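PDB 3PZ6: leucyl-tRNA synthetase from Giardia intestinalis, which probably charges tRNA(Leu) with leucine using ATP, this chain being its CP1 editing domain, the module that in such enzymes deacylates mischarged tRNA. Local coordinates for residues A[15-21]-A[155-160]; A[164-170]-A[218-224]; A[119-123]-A[177-182]; A[95-99]-A[194-198]; A[88-94]-A[226-230]. The protein carries 2 engineered substitutions. All blocks are in the same frame, centred on the assembly; numbering follows the deposited sequence.

Contact 1 (A[15-21]-A[155-160])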
# COMPACT_ATOMS: atom_id res chain seq x y z
N LYS A 15 3.53 -5.94 3.81
CA LYS A 15 4.31 -6.41 2.67
C LYS A 15 3.49 -6.34 1.39
O LYS A 15 2.70 -7.23 1.08
CB LYS A 15 4.84 -7.82 2.91
CG LYS A 15 6.01 -7.89 3.89
CD LYS A 15 6.24 -9.30 4.40
CE LYS A 15 6.96 -10.18 3.39
NZ LYS A 15 7.45 -11.45 4.01
N LEU A 16 3.69 -5.26 0.64
CA LEU A 16 3.03 -5.10 -0.65
C LEU A 16 3.92 -5.71 -1.73
O LEU A 16 4.96 -5.16 -2.07
CB LEU A 16 2.76 -3.62 -0.92
CG LEU A 16 1.96 -2.83 0.11
CD1 LEU A 16 2.02 -1.34 -0.23
CD2 LEU A 16 0.52 -3.31 0.19
N GLU A 17 3.50 -6.86 -2.24
CA GLU A 17 4.32 -7.61 -3.18
C GLU A 17 4.30 -6.98 -4.57
O GLU A 17 3.24 -6.87 -5.20
CB GLU A 17 3.89 -9.08 -3.26
CG GLU A 17 4.93 -9.99 -3.92
CD GLU A 17 4.43 -11.41 -4.17
OE1 GLU A 17 4.85 -12.01 -5.19
OE2 GLU A 17 3.64 -11.94 -3.35
N LEU A 18 5.47 -6.57 -5.04
CA LEU A 18 5.61 -6.12 -6.41
C LEU A 18 5.41 -7.31 -7.32
O LEU A 18 6.20 -8.25 -7.31
CB LEU A 18 6.99 -5.49 -6.63
CG LEU A 18 7.23 -4.78 -7.96
CD1 LEU A 18 6.34 -3.55 -8.11
CD2 LEU A 18 8.69 -4.39 -8.08
N ILE A 19 4.32 -7.27 -8.08
CA ILE A 19 3.91 -8.37 -8.95
C ILE A 19 4.97 -8.68 -10.00
O ILE A 19 5.45 -7.79 -10.69
CB ILE A 19 2.55 -8.08 -9.61
CG1 ILE A 19 1.48 -7.90 -8.53
CG2 ILE A 19 2.17 -9.18 -10.59
CD1 ILE A 19 0.15 -7.42 -9.05
N ASN A 20 5.34 -9.95 -10.10
CA ASN A 20 6.27 -10.40 -11.12
C ASN A 20 5.48 -10.98 -12.28
O ASN A 20 4.94 -12.09 -12.19
CB ASN A 20 7.26 -11.41 -10.54
CG ASN A 20 8.54 -11.52 -11.35
OD1 ASN A 20 8.52 -11.51 -12.58
ND2 ASN A 20 9.66 -11.63 -10.65
N TYR A 21 5.42 -10.22 -13.37
CA TYR A 21 4.64 -10.61 -14.54
C TYR A 21 5.35 -11.67 -15.38
O TYR A 21 4.71 -12.34 -16.19
CB TYR A 21 4.27 -9.39 -15.37
CG TYR A 21 3.25 -8.51 -14.68
CD1 TYR A 21 1.89 -8.77 -14.79
CD2 TYR A 21 3.65 -7.42 -13.89
CE1 TYR A 21 0.95 -7.98 -14.15
CE2 TYR A 21 2.72 -6.62 -13.25
CZ TYR A 21 1.37 -6.91 -13.39
OH TYR A 21 0.42 -6.13 -12.77
N ALA A 155 3.51 1.42 -10.45
CA ALA A 155 3.74 -0.02 -10.39
C ALA A 155 2.51 -0.70 -9.80
O ALA A 155 1.63 -0.02 -9.24
CB ALA A 155 4.95 -0.32 -9.54
N THR A 156 2.42 -2.02 -9.94
CA THR A 156 1.31 -2.76 -9.37
C THR A 156 1.79 -3.71 -8.29
O THR A 156 2.82 -4.37 -8.44
CB THR A 156 0.52 -3.58 -10.41
OG1 THR A 156 1.39 -4.52 -11.02
CG2 THR A 156 -0.05 -2.70 -11.47
N VAL A 157 1.04 -3.76 -7.20
CA VAL A 157 1.36 -4.65 -6.11
C VAL A 157 0.18 -5.54 -5.74
O VAL A 157 -0.97 -5.24 -6.08
CB VAL A 157 1.94 -3.89 -4.85
CG1 VAL A 157 3.32 -3.29 -5.17
CG2 VAL A 157 0.97 -2.83 -4.32
N ARG A 158 0.48 -6.66 -5.09
CA ARG A 158 -0.54 -7.54 -4.54
C ARG A 158 -0.69 -7.08 -3.10
O ARG A 158 0.26 -7.16 -2.32
CB ARG A 158 -0.08 -8.99 -4.60
CG ARG A 158 -1.20 -10.04 -4.68
CD ARG A 158 -1.33 -10.66 -6.10
NE ARG A 158 -0.11 -11.38 -6.49
CZ ARG A 158 0.20 -11.75 -7.74
NH1 ARG A 158 -0.61 -11.49 -8.76
NH2 ARG A 158 1.34 -12.39 -7.96
N ALA A 159 -1.86 -6.55 -2.75
CA ALA A 159 -2.08 -6.05 -1.40
C ALA A 159 -2.74 -7.10 -0.51
O ALA A 159 -3.80 -7.63 -0.84
CB ALA A 159 -2.91 -4.79 -1.41
N PRO A 160 -2.11 -7.41 0.62
CA PRO A 160 -2.69 -8.40 1.52
C PRO A 160 -4.08 -7.99 2.01
O PRO A 160 -4.35 -6.80 2.22
CB PRO A 160 -1.70 -8.43 2.69
CG PRO A 160 -0.95 -7.18 2.60
CD PRO A 160 -0.87 -6.83 1.17
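Strands 15-18 and 156-158 are antiparallel neighbours in the central mixed sheet of the CP1 editing domain. Glu-17 and Arg-158 form the hydrogen-bonded pair. Glu-17 N donates to Arg-158 O at 3.3 Å, and Arg-158 N returns a bond to Glu-17 O at 2.8 Å. Leu-18 and Val-157 follow as the non-hydrogen-bonded pair. Ile-19 N donates to Thr-156 O at 3.3 Å. Leu-18 CD1 rests on Ala-155 CB at 3.8 Å, on the sheet face that it shares with Val-157. Leu-16 turns CD2 to Pro-160 CD at 3.9 Å, the two side chains crossing at about a right angle. Ile-19 fills the corner between two flat groups. With CG2 anti to the backbone N and CG1 beside it (chi1 -61°), its branches part. CG1 sits over the centre of the Arg-158 guanidinium, 4.1 Å from CZ, and CG2 covers the rim of one Tyr-21 ring face. Tyr-21 brings its hydroxyl across to Thr-156, with OH 2.6 Å from OG1 and OG1 in the plane of the ring. Asn-63 ND2 bonds to both Ile-19 O and Thr-156 O. Glu-17 OE1 and Arg-158 NH2 stay 4.5 Å apart, beyond a salt bridge, and Lys-79 offers Glu-17 a weak, long ion pair. Pairing here therefore rests on backbone bonds and apolar packing, and the hydroxyl bond ties the helix that begins at Tyr-21 to the strand.

Contact 2 (A[164-170]-A[218-224]); sequences YEQIFVL and LMLEPYS
Met-219 lies flat across the ring of Phe-168. Its CG stands 3.5 Å from the Phe-168 centroid, only 9° off the ring normal, a CH-pi contact. The thioether is extended beyond CG, which carries SD outward to an oblique Met-aromatic position. Close by, Tyr-223 makes a T-shaped pair with Tyr-164, pointing its ring edge at the Tyr-164 face, with centroids 5.2 Å apart and planes at 74°. Its CD1 comes over the rim of that face, and its CB also covers it. The Tyr-164 hydroxyl donates to Ser-224 O at 2.8 Å, in the carbonyl plane and on a lone pair. Tyr-223 OH meets the edge of Phe-168 at CE2, and Gln-166 NE2 gives it a weak bond of 3.5 Å. A water joins the backbones, accepting from Phe-168 N at 2.9 Å and donating to Met-219 O at 2.8 Å. Leu-170 CD1 packs on Leu-220 CD2, next to helix 192-202. The type I turn from Leu-220 to Tyr-223, closed by Tyr-223 N on Leu-220 O, brings the tyrosine back to the sheet. The whole is an aromatic cluster that packs a helix end and the following turn against strand 167-171 and the loop that leads into it.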
# COMPACT_ATOMS: atom_id res chain seq x y z
N TYR A 164 -9.02 -6.75 -3.97
CA TYR A 164 -8.46 -6.36 -5.26
C TYR A 164 -7.25 -7.23 -5.61
O TYR A 164 -6.36 -7.42 -4.78
CB TYR A 164 -8.07 -4.88 -5.24
CG TYR A 164 -9.26 -3.94 -5.21
CD1 TYR A 164 -10.25 -4.00 -6.20
CD2 TYR A 164 -9.40 -2.99 -4.20
CE1 TYR A 164 -11.34 -3.13 -6.19
CE2 TYR A 164 -10.48 -2.11 -4.18
CZ TYR A 164 -11.45 -2.19 -5.17
OH TYR A 164 -12.54 -1.33 -5.16
N GLU A 165 -7.24 -7.78 -6.82
CA GLU A 165 -6.19 -8.72 -7.23
C GLU A 165 -4.84 -8.02 -7.42
O GLU A 165 -3.78 -8.65 -7.31
CB GLU A 165 -6.62 -9.52 -8.47
CG GLU A 165 -6.82 -8.73 -9.78
CD GLU A 165 -8.05 -7.80 -9.81
OE1 GLU A 165 -8.35 -7.27 -10.91
OE2 GLU A 165 -8.71 -7.58 -8.77
N GLN A 166 -4.89 -6.72 -7.69
CA GLN A 166 -3.72 -5.86 -7.69
C GLN A 166 -4.14 -4.41 -7.45
O GLN A 166 -5.29 -4.07 -7.64
CB GLN A 166 -2.93 -5.97 -9.00
CG GLN A 166 -3.59 -5.34 -10.22
CD GLN A 166 -4.50 -6.30 -10.94
OE1 GLN A 166 -4.13 -7.44 -11.20
NE2 GLN A 166 -5.71 -5.85 -11.25
N ILE A 167 -3.19 -3.58 -7.04
CA ILE A 167 -3.42 -2.14 -6.92
C ILE A 167 -2.20 -1.38 -7.45
O ILE A 167 -1.15 -1.97 -7.66
CB ILE A 167 -3.76 -1.70 -5.47
CG1 ILE A 167 -2.68 -2.17 -4.49
CG2 ILE A 167 -5.14 -2.21 -5.06
CD1 ILE A 167 -2.93 -1.75 -3.03
N PHE A 168 -2.35 -0.08 -7.65
CA PHE A 168 -1.27 0.73 -8.18
C PHE A 168 -0.57 1.60 -7.14
O PHE A 168 -1.18 2.08 -6.20
CB PHE A 168 -1.79 1.61 -9.32
CG PHE A 168 -2.07 0.85 -10.58
CD1 PHE A 168 -1.13 0.81 -11.60
CD2 PHE A 168 -3.28 0.19 -10.76
CE1 PHE A 168 -1.38 0.10 -12.77
CE2 PHE A 168 -3.54 -0.53 -11.92
CZ PHE A 168 -2.59 -0.56 -12.93
N VAL A 169 0.73 1.77 -7.32
CA VAL A 169 1.52 2.67 -6.50
C VAL A 169 1.29 4.09 -7.02
O VAL A 169 1.57 4.37 -8.18
CB VAL A 169 3.03 2.34 -6.61
CG1 VAL A 169 3.86 3.36 -5.84
CG2 VAL A 169 3.32 0.93 -6.13
N LEU A 170 0.80 4.97 -6.16
CA LEU A 170 0.39 6.29 -6.59
C LEU A 170 1.16 7.42 -5.87
O LEU A 170 1.78 7.18 -4.82
CB LEU A 170 -1.12 6.45 -6.43
CG LEU A 170 -2.03 5.49 -7.19
CD1 LEU A 170 -3.47 5.96 -7.03
CD2 LEU A 170 -1.67 5.40 -8.67
N LEU A 218 -7.66 3.02 -15.69
CA LEU A 218 -7.04 1.73 -15.40
C LEU A 218 -6.54 1.65 -13.96
O LEU A 218 -6.54 0.58 -13.37
CB LEU A 218 -5.87 1.48 -16.36
CG LEU A 218 -5.01 0.22 -16.22
CD1 LEU A 218 -5.75 -1.03 -16.71
CD2 LEU A 218 -3.65 0.36 -16.93
N MET A 219 -6.12 2.78 -13.39
CA MET A 219 -5.41 2.77 -12.12
C MET A 219 -6.23 3.21 -10.89
O MET A 219 -5.80 2.97 -9.77
CB MET A 219 -4.12 3.59 -12.24
CG MET A 219 -3.18 3.12 -13.35
SD MET A 219 -1.72 4.15 -13.49
CE MET A 219 -0.82 3.37 -14.85
N LEU A 220 -7.39 3.81 -11.11
CA LEU A 220 -8.22 4.32 -10.01
C LEU A 220 -9.69 3.96 -10.07
O LEU A 220 -10.26 3.52 -9.08
CB LEU A 220 -8.09 5.85 -9.88
CG LEU A 220 -6.89 6.40 -9.14
CD1 LEU A 220 -7.25 7.77 -8.65
CD2 LEU A 220 -6.58 5.52 -7.94
N GLU A 221 -10.31 4.16 -11.24
CA GLU A 221 -11.73 3.85 -11.45
C GLU A 221 -12.17 2.43 -11.07
O GLU A 221 -13.27 2.27 -10.54
CB GLU A 221 -12.13 4.17 -12.89
CG GLU A 221 -12.34 5.67 -13.14
CD GLU A 221 -12.59 6.03 -14.60
OE1 GLU A 221 -12.92 5.12 -15.41
OE2 GLU A 221 -12.44 7.23 -14.93
N PRO A 222 -11.34 1.40 -11.33
CA PRO A 222 -11.75 0.07 -10.87
C PRO A 222 -11.51 -0.19 -9.37
O PRO A 222 -11.91 -1.23 -8.87
CB PRO A 222 -10.88 -0.89 -11.70
CG PRO A 222 -10.09 -0.03 -12.65
CD PRO A 222 -10.07 1.34 -12.09
N TYR A 223 -10.88 0.75 -8.67
CA TYR A 223 -10.57 0.57 -7.25
C TYR A 223 -11.27 1.61 -6.40
O TYR A 223 -10.64 2.49 -5.81
CB TYR A 223 -9.05 0.58 -7.03
CG TYR A 223 -8.31 -0.22 -8.07
CD1 TYR A 223 -8.15 -1.60 -7.92
CD2 TYR A 223 -7.79 0.40 -9.21
CE1 TYR A 223 -7.48 -2.34 -8.89
CE2 TYR A 223 -7.13 -0.33 -10.18
CZ TYR A 223 -6.97 -1.70 -10.01
OH TYR A 223 -6.32 -2.43 -10.97
N SER A 224 -12.58 1.51 -6.33
CA SER A 224 -13.36 2.44 -5.54
C SER A 224 -13.22 2.11 -4.05
O SER A 224 -12.97 0.96 -3.69
CB SER A 224 -14.83 2.35 -5.93
OG SER A 224 -15.34 1.09 -5.53
O HOH W 1 -4.80 1.49 -7.55

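Contact 3 (A[119-123]-A[177-182]); sequences VSEHA and MDKGTG
His-122 leans over the loop 177-182 from the first turn of helix 121-128. Its CB meets Met-177 O at 3.5 Å. CG, also near Met-177 O, stands anti to the backbone N (chi1 -174°), which lays the imidazole over Asp-178. ND1 has Gly-180 O at 4.0 Å, near the ring plane at the edge. CD2 lies near Asp-178 O, and CE1 comes closest to it, at 3.2 Å; this oxygen sits above the ring, towards the rim. NE2 at the tip also passes Asp-178 O, but the angle is too poor for a hydrogen bond. Asp-178 CA covers the ring in a CH-pi contact. Ser-120 N donates to Thr-181 O at 3.0 Å. Ser-120 is the N-cap, and its OG accepts from Ala-123 N at 3.2 Å; its own donation to Thr-181 O is weak. Thr-181 CG2 sits 3.8 Å from both Val-119 CG1 and Ala-123 CB, while its OG1 is hydrogen-bonded to Leu-83 O. Met-177 CE touches Ser-120 CB. Ser-120 thus makes the direct polar bonds to the loop, and Thr-181 adds apolar packing. The imidazole meets the loop by packing rather than by a hydrogen bond, while His-122 N is bridged to Met-177 O through a water, weakly on the Met-177 side.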
# COMPACT_ATOMS: atom_id res chain seq x y z
N VAL A 119 12.34 0.10 0.91
CA VAL A 119 11.98 1.09 1.93
C VAL A 119 12.88 2.31 1.84
O VAL A 119 13.83 2.33 1.05
CB VAL A 119 12.09 0.51 3.38
CG1 VAL A 119 10.86 -0.30 3.73
CG2 VAL A 119 13.36 -0.32 3.55
N SER A 120 12.58 3.31 2.65
CA SER A 120 13.49 4.43 2.87
C SER A 120 14.69 3.93 3.68
O SER A 120 14.59 2.93 4.40
CB SER A 120 12.79 5.54 3.64
OG SER A 120 12.46 5.12 4.95
N GLU A 121 15.81 4.63 3.55
CA GLU A 121 17.04 4.31 4.28
C GLU A 121 16.80 4.46 5.79
O GLU A 121 17.29 3.64 6.58
CB GLU A 121 18.18 5.22 3.83
CG GLU A 121 19.56 4.71 4.24
CD GLU A 121 20.67 5.70 3.91
OE1 GLU A 121 21.20 6.32 4.85
OE2 GLU A 121 21.00 5.85 2.71
N HIS A 122 16.04 5.48 6.16
CA HIS A 122 15.61 5.70 7.53
C HIS A 122 14.98 4.44 8.13
O HIS A 122 15.34 4.03 9.24
CB HIS A 122 14.61 6.86 7.58
CG HIS A 122 14.21 7.24 8.97
ND1 HIS A 122 13.09 6.72 9.59
CD2 HIS A 122 14.76 8.11 9.85
CE1 HIS A 122 12.97 7.25 10.79
NE2 HIS A 122 13.97 8.09 10.98
N ALA A 123 14.07 3.82 7.39
CA ALA A 123 13.38 2.61 7.83
C ALA A 123 14.32 1.41 7.92
O ALA A 123 14.25 0.65 8.87
CB ALA A 123 12.20 2.30 6.93
N MET A 177 10.01 11.21 4.27
CA MET A 177 10.98 10.11 4.26
C MET A 177 11.68 9.92 5.62
O MET A 177 12.53 9.04 5.77
CB MET A 177 12.03 10.34 3.16
CG MET A 177 11.46 10.45 1.75
SD MET A 177 10.81 8.91 1.07
CE MET A 177 12.33 7.96 0.92
N ASP A 178 11.31 10.75 6.59
CA ASP A 178 11.85 10.67 7.95
C ASP A 178 10.87 10.02 8.93
O ASP A 178 11.18 9.84 10.11
CB ASP A 178 12.29 12.06 8.43
CG ASP A 178 11.22 13.12 8.19
OD1 ASP A 178 11.07 13.56 7.03
OD2 ASP A 178 10.54 13.52 9.17
N LYS A 179 9.67 9.69 8.45
CA LYS A 179 8.71 8.92 9.22
C LYS A 179 8.39 7.63 8.49
O LYS A 179 8.39 7.60 7.26
CB LYS A 179 7.42 9.71 9.49
CG LYS A 179 7.34 10.33 10.90
CD LYS A 179 5.96 10.90 11.21
CE LYS A 179 5.84 11.34 12.68
NZ LYS A 179 4.47 11.84 13.04
N GLY A 180 8.15 6.57 9.25
CA GLY A 180 7.79 5.27 8.69
C GLY A 180 8.76 4.79 7.64
O GLY A 180 9.97 4.94 7.79
N THR A 181 8.22 4.24 6.55
CA THR A 181 9.02 3.63 5.49
C THR A 181 9.07 4.47 4.21
O THR A 181 9.74 4.10 3.25
CB THR A 181 8.45 2.28 5.10
OG1 THR A 181 7.07 2.45 4.76
CG2 THR A 181 8.56 1.29 6.25
N GLY A 182 8.34 5.59 4.20
CA GLY A 182 8.21 6.41 3.00
C GLY A 182 7.16 5.87 2.04
O GLY A 182 6.86 6.50 1.02
O HOH W 2 15.42 7.70 4.53

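Contact 4 (A[95-99]-A[194-198]); sequences QTNCW and DYACY
This is a helix-on-sheet contact, in which Trp-99 of strand 97-100 meets Asp-194 and Cys-197 of helix 192-202. The short segments run nearly at right angles (97°), with axes 10.8 Å apart, and large side chains bridge the gap. Trp-99 NE1 donates to Asp-194 OD1 at 3.1 Å. The approach comes from above the carboxylate plane, and the hydrogen bond is moderately bent, 145° at the hydrogen. Asp-194 OD2 meanwhile accepts from Val-187 N, so both carboxylate oxygens are used. The far rim of the indole meets Cys-197, whose SG lies 3.5 Å from Trp-99 CH2. SG stands anti to the backbone N (chi1 -171°), which brings the sulfur to the indole. It sits obliquely, 4.0 Å from the centroid of the six-membered ring, a Cys sulfur-aromatic contact. Tyr-198 N stands at the indole edge, near its plane. Within the strand, Asn-97 OD1 lies over the rim of one indole face, 3.3 Å above the plane. Asn-97 ND2 also approaches Tyr-198 CD1 at 3.9 Å, and Thr-96 OG1 lies close to the same carbon. Tyr-198 sends its own hydroxyl on to Leu-220 O. Strand 97-100 lies between strands 167-171 and 183-186 in the sheet, and Trp-99 packs on residues of both as it faces helix 192-202.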
# COMPACT_ATOMS: atom_id res chain seq x y z
N GLN A 95 -7.85 -1.36 1.13
CA GLN A 95 -6.82 -0.76 0.26
C GLN A 95 -7.22 -0.65 -1.20
O GLN A 95 -7.59 -1.64 -1.84
CB GLN A 95 -5.54 -1.57 0.34
CG GLN A 95 -4.79 -1.45 1.64
CD GLN A 95 -3.70 -2.47 1.72
OE1 GLN A 95 -3.96 -3.65 1.94
NE2 GLN A 95 -2.48 -2.02 1.50
N THR A 96 -7.13 0.57 -1.73
CA THR A 96 -7.41 0.84 -3.14
C THR A 96 -6.13 1.09 -3.94
O THR A 96 -6.13 1.01 -5.17
CB THR A 96 -8.28 2.08 -3.27
OG1 THR A 96 -7.60 3.17 -2.66
CG2 THR A 96 -9.62 1.88 -2.62
N ASN A 97 -5.06 1.42 -3.22
CA ASN A 97 -3.78 1.81 -3.80
C ASN A 97 -2.77 1.98 -2.67
O ASN A 97 -3.07 1.69 -1.51
CB ASN A 97 -3.91 3.11 -4.60
CG ASN A 97 -4.29 4.33 -3.72
OD1 ASN A 97 -3.45 5.18 -3.43
ND2 ASN A 97 -5.55 4.40 -3.31
N CYS A 98 -1.57 2.44 -3.01
CA CYS A 98 -0.61 2.88 -2.00
C CYS A 98 0.12 4.13 -2.48
O CYS A 98 -0.10 4.58 -3.61
CB CYS A 98 0.35 1.75 -1.61
SG CYS A 98 1.42 1.18 -2.95
N TRP A 99 0.96 4.70 -1.62
CA TRP A 99 1.57 6.00 -1.86
C TRP A 99 3.09 5.93 -1.73
O TRP A 99 3.60 5.29 -0.81
CB TRP A 99 1.07 7.04 -0.87
CG TRP A 99 -0.41 7.23 -0.78
CD1 TRP A 99 -1.19 6.97 0.30
CD2 TRP A 99 -1.28 7.77 -1.78
NE1 TRP A 99 -2.50 7.29 0.04
CE2 TRP A 99 -2.59 7.78 -1.23
CE3 TRP A 99 -1.10 8.23 -3.10
CZ2 TRP A 99 -3.70 8.24 -1.95
CZ3 TRP A 99 -2.20 8.68 -3.80
CH2 TRP A 99 -3.49 8.68 -3.22
N ASP A 194 -6.23 10.17 2.64
CA ASP A 194 -6.22 9.18 1.56
C ASP A 194 -7.29 9.51 0.52
O ASP A 194 -7.00 9.55 -0.68
CB ASP A 194 -6.43 7.76 2.10
CG ASP A 194 -5.19 7.18 2.76
OD1 ASP A 194 -4.10 7.77 2.69
OD2 ASP A 194 -5.32 6.10 3.37
N TYR A 195 -8.52 9.75 0.98
CA TYR A 195 -9.61 10.04 0.06
C TYR A 195 -9.41 11.33 -0.74
O TYR A 195 -9.67 11.37 -1.94
CB TYR A 195 -10.97 10.07 0.76
CG TYR A 195 -12.11 10.38 -0.20
CD1 TYR A 195 -12.53 9.43 -1.14
CD2 TYR A 195 -12.75 11.61 -0.18
CE1 TYR A 195 -13.57 9.69 -2.02
CE2 TYR A 195 -13.80 11.88 -1.06
CZ TYR A 195 -14.20 10.91 -1.98
OH TYR A 195 -15.23 11.18 -2.87
N ALA A 196 -8.94 12.39 -0.06
CA ALA A 196 -8.72 13.68 -0.71
C ALA A 196 -7.74 13.53 -1.89
O ALA A 196 -8.04 13.95 -3.01
CB ALA A 196 -8.23 14.73 0.29
N CYS A 197 -6.59 12.92 -1.64
CA CYS A 197 -5.62 12.69 -2.69
C CYS A 197 -6.15 11.77 -3.78
O CYS A 197 -5.97 12.03 -4.97
CB CYS A 197 -4.33 12.13 -2.14
SG CYS A 197 -3.07 12.10 -3.41
N TYR A 198 -6.83 10.70 -3.36
CA TYR A 198 -7.42 9.75 -4.28
C TYR A 198 -8.37 10.47 -5.24
O TYR A 198 -8.26 10.31 -6.46
CB TYR A 198 -8.13 8.64 -3.49
CG TYR A 198 -9.00 7.71 -4.32
CD1 TYR A 198 -8.48 6.53 -4.86
CD2 TYR A 198 -10.34 8.01 -4.55
CE1 TYR A 198 -9.28 5.68 -5.62
CE2 TYR A 198 -11.14 7.17 -5.31
CZ TYR A 198 -10.61 6.01 -5.84
OH TYR A 198 -11.42 5.18 -6.59

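Contact 5 (A[88-94]-A[226-230]); sequences RPETMVG and LPIIE
Arg-88 O is gripped twice by Thr-91, which in turn packs on Ile-228. Thr-91 OG1 donates to it at 2.6 Å, in the carbonyl plane, and Thr-91 N adds a second bond. Thr-91 CG2 then lies over the centre of the Arg-88 guanidinium, 3.6 Å above its plane. Arg-88 also grips Glu-90 OE2 side-on in a salt bridge, NE and NH2 both going to this one oxygen at 3.1 Å. Tyr-265 adds a cation-pi contact to Arg-88. Across the contact the meeting is apolar. Ile-228 has CG2 anti to the carbonyl carbon and CG1 between that carbon and the backbone N (chi1 55°), which separates CG2 from CD1. CD1 rests on Thr-91 CA at 3.6 Å. CG2 touches both Gly-94 CA at 3.6 Å and Val-93 CG1 at 3.7 Å. Ile-229 CD1 reaches Thr-91 CG2 at 4.1 Å, and Leu-226 CD2 lies near Val-93 O. A water probably bridges Leu-226 N and Gly-94 O. Pro-227 is the centre of an inverse gamma turn between Leu-226 and Ile-228. The sequence around 88-94 is consistent with the threonine-rich region, which in related CP1 domains lines the editing pocket. The chemistry is split: polar bonds shape the loop 88-94 from within, while Leu-226, Ile-228 and Ile-229 pack against it with apolar branches.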
# COMPACT_ATOMS: atom_id res chain seq x y z
N ARG A 88 -2.98 0.84 11.62
CA ARG A 88 -4.38 0.43 11.50
C ARG A 88 -4.55 -0.82 10.64
O ARG A 88 -5.06 -0.73 9.53
CB ARG A 88 -5.22 1.57 10.92
CG ARG A 88 -5.17 2.89 11.69
CD ARG A 88 -6.35 3.76 11.30
NE ARG A 88 -7.60 3.13 11.73
CZ ARG A 88 -8.82 3.53 11.37
NH1 ARG A 88 -8.99 4.57 10.56
NH2 ARG A 88 -9.88 2.87 11.83
N PRO A 89 -4.14 -1.99 11.17
CA PRO A 89 -4.18 -3.23 10.39
C PRO A 89 -5.60 -3.71 10.04
O PRO A 89 -5.76 -4.52 9.13
CB PRO A 89 -3.49 -4.24 11.31
CG PRO A 89 -3.73 -3.72 12.68
CD PRO A 89 -3.66 -2.22 12.54
N GLU A 90 -6.60 -3.22 10.76
CA GLU A 90 -7.99 -3.60 10.50
C GLU A 90 -8.55 -2.98 9.21
O GLU A 90 -9.51 -3.49 8.63
CB GLU A 90 -8.89 -3.28 11.71
CG GLU A 90 -9.27 -1.80 11.88
CD GLU A 90 -8.16 -0.92 12.46
OE1 GLU A 90 -7.04 -1.42 12.73
OE2 GLU A 90 -8.43 0.29 12.66
N THR A 91 -7.94 -1.88 8.77
CA THR A 91 -8.35 -1.19 7.55
C THR A 91 -7.73 -1.81 6.29
O THR A 91 -8.03 -1.36 5.17
CB THR A 91 -8.01 0.32 7.59
OG1 THR A 91 -6.60 0.49 7.76
CG2 THR A 91 -8.75 1.05 8.71
N MET A 92 -6.88 -2.83 6.47
CA MET A 92 -6.11 -3.41 5.37
C MET A 92 -6.92 -4.06 4.25
O MET A 92 -6.44 -4.19 3.12
CB MET A 92 -5.03 -4.36 5.89
CG MET A 92 -3.79 -3.66 6.48
SD MET A 92 -3.10 -2.34 5.43
CE MET A 92 -3.76 -0.89 6.24
N VAL A 93 -8.15 -4.46 4.55
CA VAL A 93 -9.02 -5.04 3.53
C VAL A 93 -9.65 -3.96 2.62
O VAL A 93 -10.30 -4.29 1.63
CB VAL A 93 -10.10 -5.96 4.19
CG1 VAL A 93 -10.90 -5.21 5.25
CG2 VAL A 93 -11.02 -6.59 3.13
N GLY A 94 -9.44 -2.69 2.95
CA GLY A 94 -10.02 -1.57 2.19
C GLY A 94 -9.06 -0.83 1.28
O GLY A 94 -9.42 0.21 0.72
N LEU A 226 -13.94 1.06 -0.27
CA LEU A 226 -14.72 -0.10 0.17
C LEU A 226 -15.40 0.12 1.52
O LEU A 226 -14.78 0.68 2.43
CB LEU A 226 -13.80 -1.32 0.24
CG LEU A 226 -13.66 -2.26 -0.97
CD1 LEU A 226 -14.15 -1.68 -2.29
CD2 LEU A 226 -12.23 -2.75 -1.08
N PRO A 227 -16.66 -0.34 1.67
CA PRO A 227 -17.42 -0.29 2.93
C PRO A 227 -16.92 -1.29 3.98
O PRO A 227 -17.61 -2.25 4.31
CB PRO A 227 -18.83 -0.66 2.48
CG PRO A 227 -18.63 -1.51 1.29
CD PRO A 227 -17.48 -0.89 0.57
N ILE A 228 -15.72 -1.05 4.50
CA ILE A 228 -15.07 -2.03 5.39
C ILE A 228 -15.54 -1.88 6.84
O ILE A 228 -15.65 -2.87 7.57
CB ILE A 228 -13.52 -1.99 5.31
CG1 ILE A 228 -12.97 -0.58 5.58
CG2 ILE A 228 -13.06 -2.45 3.94
CD1 ILE A 228 -11.54 -0.56 6.06
N ILE A 229 -15.83 -0.65 7.24
CA ILE A 229 -16.20 -0.37 8.61
C ILE A 229 -17.46 0.49 8.64
O ILE A 229 -17.54 1.50 7.93
CB ILE A 229 -15.03 0.34 9.37
CG1 ILE A 229 -13.86 -0.63 9.54
CG2 ILE A 229 -15.50 0.87 10.72
CD1 ILE A 229 -12.54 0.01 9.94
N GLU A 230 -18.43 0.07 9.43
CA GLU A 230 -19.62 0.86 9.69
C GLU A 230 -19.50 1.57 11.03
O GLU A 230 -19.35 0.95 12.08
CB GLU A 230 -20.89 0.01 9.67
CG GLU A 230 -22.16 0.81 9.98
CD GLU A 230 -23.42 -0.03 10.05
OE1 GLU A 230 -23.38 -1.24 9.72
OE2 GLU A 230 -24.48 0.52 10.42
O HOH W 3 -11.45 1.67 1.02

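Contacts 1, 4 and 5 are buried; contacts 2 and 3 reach the surface in part. Contacts 1 to 4 all draw on the large mixed sheet, whereas contact 5 joins a loop to a separate two-stranded one. Strand 156-158 of contact 1 pairs with strand 167-171 of contact 2, which pairs in turn with strand 97-100 of contact 4. Contacts 2 and 4 also touch where Tyr-198 OH of contact 4 probably bonds to Tyr-223 O of contact 2. Contact 1 is the one made by strand pairing. Contacts 2 and 4 combine aromatic and sulfur packing with a tyrosine-to-carbonyl and an indole-carboxylate bond respectively. Contact 3 uses a backbone bond from the N-cap serine to the loop, contact 5 mainly apolar packing.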